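Local coordinates for uncharacterized protein (Leishmania major, PDB 2B4W) that is of unknown function but belongs to the DUF1861 family, probably a distant relative of the beta-fructosidase-type propeller enzymes, at residues I206-Y211 with S222-Y227. Numbering follows the deposited sequence.
Sequences IGHYSY and SVYVNY
Gly207, Tyr209 and Tyr211 form antiparallel hydrogen-bonded pairs with Tyr227, Val225 and Val223, giving six backbone bonds, the shortest from Gly207 N to Tyr227 O at 2.6 Å; the strands are twisted, their directions 147° apart. As in any beta strand, side chains alternate between the two faces, and here each face is lined by aromatic rings. On one, Tyr209 and Tyr227 run side by side, both with CG anti to the backbone N. Tyr209 CB sits over the Tyr227 ring in a CH-pi contact, 3.6 Å from CD1 of Tyr227, while the two rings meet obliquely. Tyr211 instead has CG between its own N and carbonyl carbon (chi1 53°), and its ring crosses Val223 obliquely. Val223 CB lies over one ring face, and its CG1 packs tightly at 3.3 Å from Tyr211 CE1. The other face carries His208, Ser210 and Tyr224. Ser210 rests on the Tyr224 ring, with OG above its centre and CB in a CH-pi contact 3.8 Å from the centroid. His208 lies nearly parallel to that ring but slid aside, CD2 3.6 Å from Tyr224 CE2. His208 ND1 is hydrogen-bonded to Asn193 OD1 and Tyr224 OH to Trp189 NE1. Strands 203-211 and 223-231 form a beta hairpin within an antiparallel sheet, flanked by 188-198 and 238-245 respectively, and strand 264-271 packs against Ile206 and Asn226.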
# COMPACT_ATOMS: atom_id res chain seq x y z
N ILE A 206 1.88 5.45 -4.98
CA ILE A 206 0.47 5.36 -4.63
C ILE A 206 0.36 5.40 -3.12
O ILE A 206 1.00 4.61 -2.44
CB ILE A 206 -0.17 4.08 -5.19
CG1 ILE A 206 -0.08 3.99 -6.72
CG2 ILE A 206 -1.60 3.89 -4.71
CD1 ILE A 206 -0.84 5.13 -7.39
N GLY A 207 -0.41 6.32 -2.54
CA GLY A 207 -0.49 6.31 -1.08
C GLY A 207 -1.76 6.91 -0.53
O GLY A 207 -2.80 6.87 -1.18
N HIS A 208 -1.68 7.47 0.67
CA HIS A 208 -2.84 8.05 1.33
C HIS A 208 -2.55 9.49 1.77
O HIS A 208 -1.43 9.78 2.20
CB HIS A 208 -3.29 7.21 2.51
CG HIS A 208 -2.45 6.97 3.70
ND1 HIS A 208 -1.43 6.04 3.76
CD2 HIS A 208 -2.50 7.52 4.95
CE1 HIS A 208 -0.88 6.06 4.97
NE2 HIS A 208 -1.51 6.95 5.71
N TYR A 209 -3.57 10.33 1.65
CA TYR A 209 -3.50 11.70 2.15
C TYR A 209 -4.62 11.80 3.19
O TYR A 209 -5.73 11.33 2.94
CB TYR A 209 -3.59 12.78 1.09
CG TYR A 209 -3.02 14.12 1.49
CD1 TYR A 209 -3.74 15.03 2.26
CD2 TYR A 209 -1.74 14.49 1.12
CE1 TYR A 209 -3.21 16.25 2.63
CE2 TYR A 209 -1.19 15.72 1.48
CZ TYR A 209 -1.94 16.60 2.24
OH TYR A 209 -1.39 17.82 2.60
N SER A 210 -4.27 12.35 4.35
CA SER A 210 -5.20 12.31 5.48
C SER A 210 -5.32 13.68 6.13
O SER A 210 -4.34 14.43 6.22
CB SER A 210 -4.76 11.26 6.49
OG SER A 210 -4.25 10.06 5.94
N TYR A 211 -6.52 13.98 6.61
CA TYR A 211 -6.70 15.20 7.40
C TYR A 211 -7.94 15.18 8.29
O TYR A 211 -8.91 14.46 8.11
CB TYR A 211 -6.75 16.41 6.47
CG TYR A 211 -7.77 16.31 5.36
CD1 TYR A 211 -7.55 15.51 4.25
CD2 TYR A 211 -8.96 17.03 5.43
CE1 TYR A 211 -8.49 15.43 3.23
CE2 TYR A 211 -9.89 16.95 4.42
CZ TYR A 211 -9.66 16.14 3.32
OH TYR A 211 -10.61 16.08 2.33
N SER A 222 -12.20 11.45 10.16
CA SER A 222 -10.81 11.38 9.71
C SER A 222 -10.85 10.95 8.24
O SER A 222 -11.19 9.80 7.94
CB SER A 222 -9.96 10.44 10.56
OG SER A 222 -9.14 11.20 11.45
N VAL A 223 -10.52 11.92 7.38
CA VAL A 223 -10.59 11.79 5.95
C VAL A 223 -9.31 11.15 5.39
O VAL A 223 -8.26 11.74 5.62
CB VAL A 223 -10.75 13.14 5.23
CG1 VAL A 223 -10.62 12.93 3.72
CG2 VAL A 223 -12.08 13.81 5.54
N TYR A 224 -9.46 10.01 4.71
CA TYR A 224 -8.35 9.34 4.03
C TYR A 224 -8.73 9.20 2.56
O TYR A 224 -9.73 8.57 2.20
CB TYR A 224 -8.01 7.99 4.64
CG TYR A 224 -7.22 7.95 5.92
CD1 TYR A 224 -7.64 8.64 7.06
CD2 TYR A 224 -6.03 7.23 6.02
CE1 TYR A 224 -6.91 8.60 8.24
CE2 TYR A 224 -5.29 7.19 7.19
CZ TYR A 224 -5.74 7.88 8.30
OH TYR A 224 -5.01 7.85 9.47
N VAL A 225 -7.92 9.80 1.67
CA VAL A 225 -8.16 9.60 0.25
C VAL A 225 -6.98 8.90 -0.41
O VAL A 225 -5.86 8.85 0.07
CB VAL A 225 -8.45 10.89 -0.52
CG1 VAL A 225 -9.35 11.81 0.29
CG2 VAL A 225 -7.15 11.57 -0.89
N ASN A 226 -7.25 8.32 -1.58
CA ASN A 226 -6.19 7.64 -2.30
C ASN A 226 -5.40 8.72 -3.03
O ASN A 226 -6.03 9.57 -3.67
CB ASN A 226 -6.73 6.63 -3.29
CG ASN A 226 -7.56 5.50 -2.76
OD1 ASN A 226 -8.60 5.18 -3.35
ND2 ASN A 226 -7.16 4.84 -1.69
N TYR A 227 -4.09 8.67 -2.94
CA TYR A 227 -3.21 9.74 -3.41
C TYR A 227 -2.07 9.26 -4.27
O TYR A 227 -1.47 8.21 -4.05
CB TYR A 227 -2.67 10.46 -2.16
CG TYR A 227 -2.21 11.87 -2.34
CD1 TYR A 227 -3.11 12.91 -2.52
CD2 TYR A 227 -0.86 12.17 -2.32
CE1 TYR A 227 -2.65 14.20 -2.67
CE2 TYR A 227 -0.39 13.45 -2.48
CZ TYR A 227 -1.31 14.47 -2.65
OH TYR A 227 -0.84 15.75 -2.81